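PDB 5ENU: alkyl hydroperoxide reductase/ Thiol specific antioxidant/ Mal allergen from Burkholderia ambifaria, which probably reduces hydrogen peroxide and organic hydroperoxides through a reactive cysteine thiol. Local coordinates for residues 76-81 and 101-106; 43-48 and 125-130. All blocks are in the same frame, centred on the assembly; numbering follows the deposited sequence. Where two conformers were deposited one is given.

Interaction 1: 76-81 and 101-106; sequences VSRDSL and ADEALC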
loop_
_atom_site.group_PDB
_atom_site.type_symbol
_atom_site.label_atom_id
_atom_site.label_comp_id
_atom_site.label_asym_id
_atom_site.label_seq_id
_atom_site.Cartn_x
_atom_site.Cartn_y
_atom_site.Cartn_z
ATOM N N VAL A 76 2.518 0.329 2.633
ATOM C CA VAL A 76 2.593 1.703 3.139
ATOM C C VAL A 76 1.997 1.753 4.538
ATOM O O VAL A 76 0.854 1.330 4.742
ATOM C CB VAL A 76 1.817 2.703 2.255
ATOM C CG1 VAL A 76 2.106 4.131 2.728
ATOM C CG2 VAL A 76 2.171 2.519 0.780
ATOM N N SER A 77 2.751 2.303 5.492
ATOM C CA SER A 77 2.184 2.768 6.749
ATOM C C SER A 77 2.910 4.046 7.132
ATOM O O SER A 77 3.878 4.451 6.473
ATOM C CB SER A 77 2.284 1.734 7.877
ATOM O OG SER A 77 3.587 1.743 8.450
ATOM N N ARG A 78 2.468 4.673 8.222
ATOM C CA ARG A 78 3.110 5.908 8.674
ATOM C C ARG A 78 4.300 5.655 9.601
ATOM O O ARG A 78 4.922 6.625 10.060
ATOM C CB ARG A 78 2.077 6.837 9.337
ATOM C CG ARG A 78 0.911 7.210 8.410
ATOM C CD ARG A 78 -0.250 7.845 9.162
ATOM N NE ARG A 78 -0.839 6.923 10.139
ATOM C CZ ARG A 78 -1.698 7.297 11.075
ATOM N NH1 ARG A 78 -2.093 8.565 11.148
ATOM N NH2 ARG A 78 -2.185 6.392 11.910
ATOM N N ASP A 79 4.633 4.392 9.876
ATOM C CA ASP A 79 5.773 4.069 10.733
ATOM C C ASP A 79 7.077 4.592 10.134
ATOM O O ASP A 79 7.191 4.811 8.926
ATOM C CB ASP A 79 5.870 2.549 10.951
ATOM C CG ASP A 79 4.684 2.007 11.707
ATOM O OD1 ASP A 79 4.627 2.255 12.930
ATOM O OD2 ASP A 79 3.785 1.400 11.087
ATOM N N SER A 80 8.075 4.766 11.004
ATOM C CA SER A 80 9.404 5.224 10.616
ATOM C C SER A 80 10.115 4.219 9.698
ATOM O O SER A 80 9.790 3.024 9.640
ATOM C CB SER A 80 10.268 5.425 11.863
ATOM O OG SER A 80 10.543 4.181 12.461
ATOM N N LEU A 81 11.136 4.717 8.992
ATOM C CA LEU A 81 12.004 3.823 8.225
ATOM C C LEU A 81 12.677 2.795 9.124
ATOM O O LEU A 81 12.819 1.629 8.735
ATOM C CB LEU A 81 13.060 4.639 7.472
ATOM C CG LEU A 81 12.510 5.369 6.241
ATOM C CD1 LEU A 81 13.590 6.316 5.683
ATOM C CD2 LEU A 81 12.049 4.369 5.169
ATOM N N ALA A 101 5.428 8.779 6.967
ATOM C CA ALA A 101 5.359 9.488 8.250
ATOM C C ALA A 101 4.688 10.854 8.136
ATOM O O ALA A 101 4.075 11.321 9.111
ATOM C CB ALA A 101 6.759 9.638 8.859
ATOM N N ASP A 102 4.827 11.531 6.989
ATOM C CA ASP A 102 4.243 12.858 6.812
ATOM C C ASP A 102 2.852 12.831 6.178
ATOM O O ASP A 102 2.311 13.902 5.862
ATOM C CB ASP A 102 5.189 13.797 6.048
ATOM C CG ASP A 102 5.478 13.330 4.637
ATOM O OD1 ASP A 102 4.698 12.529 4.068
ATOM O OD2 ASP A 102 6.485 13.799 4.085
ATOM N N GLU A 103 2.294 11.636 5.954
ATOM C CA GLU A 103 0.919 11.395 5.501
ATOM C C GLU A 103 0.643 11.839 4.070
ATOM O O GLU A 103 -0.526 11.905 3.676
ATOM C CB GLU A 103 -0.148 11.956 6.448
ATOM C CG GLU A 103 -0.389 11.055 7.622
ATOM C CD GLU A 103 -1.554 11.485 8.515
ATOM O OE1 GLU A 103 -2.357 12.361 8.125
ATOM O OE2 GLU A 103 -1.654 10.925 9.627
ATOM N N ALA A 104 1.669 12.145 3.271
ATOM C CA ALA A 104 1.421 12.545 1.882
ATOM C C ALA A 104 0.620 11.486 1.118
ATOM O O ALA A 104 -0.368 11.804 0.434
ATOM C CB ALA A 104 2.736 12.847 1.161
ATOM N N LEU A 105 1.028 10.214 1.200
ATOM C CA LEU A 105 0.302 9.191 0.447
ATOM C C LEU A 105 -1.040 8.872 1.090
ATOM O O LEU A 105 -2.017 8.606 0.389
ATOM C CB LEU A 105 1.130 7.916 0.305
ATOM C CG LEU A 105 2.176 7.843 -0.811
ATOM C CD1 LEU A 105 3.308 8.845 -0.581
ATOM C CD2 LEU A 105 2.712 6.421 -0.918
ATOM N N CYS A 106 -1.107 8.884 2.428
ATOM C CA CYS A 106 -2.389 8.604 3.080
ATOM C C CYS A 106 -3.428 9.644 2.702
ATOM O O CYS A 106 -4.614 9.321 2.520
ATOM C CB CYS A 106 -2.216 8.557 4.594
ATOM S SG CYS A 106 -1.358 7.124 5.257
#
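Arg-78 and Glu-103 show how one long side chain can fasten a strand end to the start of a helix. Past CB, the arginine has CG set anti to its own carbonyl carbon (chi1 -58°), and this methylene lies 3.9 Å from Cys-106 SG. CD comes next and lies 3.6 Å from Glu-103 CG, where the two chains cross obliquely. The chain bends at chi3, which places NE, and beyond it the guanidinium edge meets Glu-103 OE2, the guanidinium and carboxylate planes turned 34° apart. Arg-78 NH1 donates to Glu-103 OE2 at 2.8 Å, a hydrogen bond within a salt bridge. The acceptor lies almost in the guanidinium plane but is approached on its anti side, 27° out of the carboxylate plane. Both groups have further partners: Glu-103 OE1 pairs with Arg-123 NE, and Arg-78 NH2 donates to Arg-123 O. The carboxylate thus sits between two arginines, which would probably favour its ionised form.

The backbones also meet, Ala-101 CA standing 3.4 Å from Arg-78 O in a CA-H...O contact. Deeper in the fold the contact is apolar, with Val-76 CG2 4.3 Å from Leu-105 CD2. Asp-102 OD1 accepts from Ala-104 N in an Asx turn, and Asp-100 takes up the N-H groups of Leu-105 and Cys-106 at the beginning of helix 104-109. The whole belongs to the beta-alpha-beta crossover of strands 71-77 and 97-99 through helix 81-91: the loops leaving the two parallel strands meet at their C-terminal ends, in a thioredoxin-like sheet.

Interaction 2: 43-48 and 125-130; sequences FYPKDN and IERSTF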
loop_
_atom_site.group_PDB
_atom_site.type_symbol
_atom_site.label_atom_id
_atom_site.label_comp_id
_atom_site.label_asym_id
_atom_site.label_seq_id
_atom_site.Cartn_x
_atom_site.Cartn_y
_atom_site.Cartn_z
ATOM N N PHE A 43 -2.031 -0.251 1.907
ATOM C CA PHE A 43 -1.904 0.528 3.136
ATOM C C PHE A 43 -2.336 -0.331 4.311
ATOM O O PHE A 43 -3.388 -0.997 4.248
ATOM C CB PHE A 43 -2.810 1.765 3.087
ATOM C CG PHE A 43 -2.354 2.826 2.115
ATOM C CD1 PHE A 43 -2.552 2.677 0.757
ATOM C CD2 PHE A 43 -1.728 3.985 2.580
ATOM C CE1 PHE A 43 -2.136 3.661 -0.128
ATOM C CE2 PHE A 43 -1.301 4.986 1.698
ATOM C CZ PHE A 43 -1.504 4.810 0.336
ATOM N N TYR A 44 -1.507 -0.350 5.355
ATOM C CA TYR A 44 -1.806 -1.140 6.542
ATOM C C TYR A 44 -1.606 -0.275 7.780
ATOM O O TYR A 44 -0.743 0.608 7.787
ATOM C CB TYR A 44 -0.937 -2.414 6.612
ATOM C CG TYR A 44 0.562 -2.157 6.671
ATOM C CD1 TYR A 44 1.310 -1.929 5.506
ATOM C CD2 TYR A 44 1.232 -2.150 7.900
ATOM C CE1 TYR A 44 2.686 -1.707 5.573
ATOM C CE2 TYR A 44 2.609 -1.938 7.965
ATOM C CZ TYR A 44 3.327 -1.716 6.806
ATOM O OH TYR A 44 4.685 -1.490 6.864
ATOM N N PRO A 45 -2.417 -0.467 8.828
ATOM C CA PRO A 45 -2.374 0.486 9.958
ATOM C C PRO A 45 -1.024 0.611 10.661
ATOM O O PRO A 45 -0.603 1.745 10.942
ATOM C CB PRO A 45 -3.471 -0.026 10.904
ATOM C CG PRO A 45 -4.390 -0.843 10.075
ATOM C CD PRO A 45 -3.619 -1.323 8.855
ATOM N N LYS A 46 -0.327 -0.489 10.971
ATOM C CA LYS A 46 0.813 -0.358 11.885
ATOM C C LYS A 46 1.755 -1.553 11.810
ATOM O O LYS A 46 1.315 -2.704 11.937
ATOM C CB LYS A 46 0.339 -0.224 13.344
ATOM N N ASP A 47 3.050 -1.277 11.662
ATOM C CA ASP A 47 4.057 -2.327 11.777
ATOM C C ASP A 47 3.867 -3.092 13.084
ATOM O O ASP A 47 3.555 -2.511 14.129
ATOM C CB ASP A 47 5.468 -1.716 11.807
ATOM C CG ASP A 47 5.929 -1.153 10.469
ATOM O OD1 ASP A 47 5.215 -1.295 9.454
ATOM O OD2 ASP A 47 7.037 -0.552 10.424
ATOM N N ASN A 48 4.048 -4.412 13.017
ATOM C CA ASN A 48 4.154 -5.322 14.158
ATOM C C ASN A 48 2.826 -5.690 14.797
ATOM O O ASN A 48 2.835 -6.342 15.850
ATOM C CB ASN A 48 5.169 -4.876 15.216
ATOM C CG ASN A 48 6.537 -4.704 14.632
ATOM O OD1 ASN A 48 7.110 -5.664 14.121
ATOM N ND2 ASN A 48 7.040 -3.471 14.627
ATOM N N ILE A 125 -5.226 4.765 10.048
ATOM C CA ILE A 125 -5.285 4.338 8.647
ATOM C C ILE A 125 -6.359 3.264 8.545
ATOM O O ILE A 125 -6.371 2.318 9.343
ATOM C CB ILE A 125 -3.936 3.729 8.200
ATOM C CG1 ILE A 125 -2.879 4.799 7.952
ATOM C CG2 ILE A 125 -4.104 2.810 6.946
ATOM C CD1 ILE A 125 -1.566 4.214 7.487
ATOM N N GLU A 126 -7.230 3.384 7.550
ATOM C CA GLU A 126 -8.151 2.325 7.174
ATOM C C GLU A 126 -7.417 1.373 6.229
ATOM O O GLU A 126 -6.954 1.798 5.169
ATOM C CB GLU A 126 -9.324 2.989 6.447
ATOM C CG GLU A 126 -10.407 2.037 6.017
ATOM C CD GLU A 126 -11.677 2.745 5.582
ATOM O OE1 GLU A 126 -11.647 3.502 4.592
ATOM O OE2 GLU A 126 -12.707 2.550 6.254
ATOM N N ARG A 127 -7.273 0.099 6.622
ATOM C CA ARG A 127 -6.589 -0.886 5.777
ATOM C C ARG A 127 -7.223 -0.920 4.388
ATOM O O ARG A 127 -8.414 -1.208 4.252
ATOM C CB ARG A 127 -6.674 -2.287 6.405
ATOM C CG ARG A 127 -5.757 -3.316 5.738
ATOM C CD ARG A 127 -5.968 -4.739 6.295
ATOM N NE ARG A 127 -5.891 -4.782 7.751
ATOM C CZ ARG A 127 -4.750 -4.784 8.443
ATOM N NH1 ARG A 127 -4.780 -4.759 9.769
ATOM N NH2 ARG A 127 -3.567 -4.807 7.821
ATOM N N SER A 128 -6.427 -0.612 3.364
ATOM C CA SER A 128 -6.938 -0.393 2.017
ATOM C C SER A 128 -5.843 -0.759 1.029
ATOM O O SER A 128 -4.652 -0.576 1.314
ATOM C CB SER A 128 -7.325 1.077 1.783
ATOM O OG SER A 128 -8.236 1.532 2.760
ATOM N N THR A 129 -6.253 -1.208 -0.160
ATOM C CA THR A 129 -5.321 -1.608 -1.214
ATOM C C THR A 129 -5.755 -1.008 -2.535
ATOM O O THR A 129 -6.950 -0.829 -2.778
ATOM C CB THR A 129 -5.243 -3.121 -1.300
ATOM O OG1 THR A 129 -4.850 -3.612 -0.022
ATOM C CG2 THR A 129 -4.261 -3.602 -2.378
ATOM N N PHE A 130 -4.770 -0.696 -3.376
ATOM C CA PHE A 130 -4.991 -0.051 -4.662
ATOM C C PHE A 130 -4.190 -0.778 -5.728
ATOM O O PHE A 130 -3.005 -1.055 -5.533
ATOM C CB PHE A 130 -4.560 1.408 -4.557
ATOM C CG PHE A 130 -5.332 2.150 -3.508
ATOM C CD1 PHE A 130 -6.568 2.728 -3.819
ATOM C CD2 PHE A 130 -4.880 2.202 -2.187
ATOM C CE1 PHE A 130 -7.313 3.377 -2.831
ATOM C CE2 PHE A 130 -5.638 2.843 -1.208
ATOM C CZ PHE A 130 -6.843 3.436 -1.541
HETATM O O HOH W 1 -4.183 -3.323 2.683
#
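Phe-43 and Ser-128 face each other as a hydrogen-bonded antiparallel pair, an example of two antiparallel strands joined by bonds of unequal length. Phe-43 N donates to Ser-128 O at 2.7 Å; the return bond, Ser-128 N to Phe-43 O, is longer at 3.2 Å. A water lies in hydrogen-bonding distance of both Phe-43 O and Thr-129 OG1, and Arg-127 CA approaches Phe-43 O in a CA-H...O contact. Within 43-48, Tyr-44 OH donates to Asp-47 OD1 at 2.7 Å.

The apolar contacts gather round Phe-43. Its CD1 and CE1 meet the CD2-CE2 rim of Phe-130, with Phe-43 CD1 3.7 Å from Phe-130 CE2. The planes are almost perpendicular (87°), but the pair is oblique, and Phe-109 meets both rings. Ile-125 joins from the same strand as Phe-130: Ile-125 CG2 lies 4.2 Å from Phe-43 CB, and Ile-125 CD1 lies 3.7 Å from Tyr-44 O.

The third kind of contact involves a charged plane. Pro-45 CD sits 3.5 Å above the guanidinium plane of Arg-127, offset toward the rim, the two side chains crossing at about a right angle. CG of the arginine is anti to the backbone N (chi1 -169°), close to Phe-43 O. Arg-127 NH2 passes 3.8 Å from Tyr-44 CB, while its salt bridge goes to Glu-55 on helix 50-68.

Pro-45, Thr-49 and Cys-52 fit the P-x-x-x-T-x-x-C signature of peroxiredoxins, in which the cysteine is the peroxidatic one; Pro-45 and Arg-127 both touch Cys-52, consistent with the active-site pocket of that family.

From the N terminus, strand 38-43 runs into the loop 43-48, and helix 50-68 leads on to strand 71-77 and the 76-81 segment. Helix 81-91 and strand 97-99 follow, and at 101-106 the chain returns to close the small loop of interaction 1. The 112-117 strand and its hairpin partner 120-132 then bring 125-130 back beside 43-48, closing the far larger loop of interaction 2, which encloses the first. The two contacts meet directly: Val-76 O lies 3.0 Å from Tyr-44 N, probably hydrogen-bonded, and Asp-79 OD2 probably accepts from Asp-47 N. Interaction 1 joins the end of strand 71-77 to the start of helix 104-109; interaction 2 joins strand 38-43 to antiparallel strand 120-132.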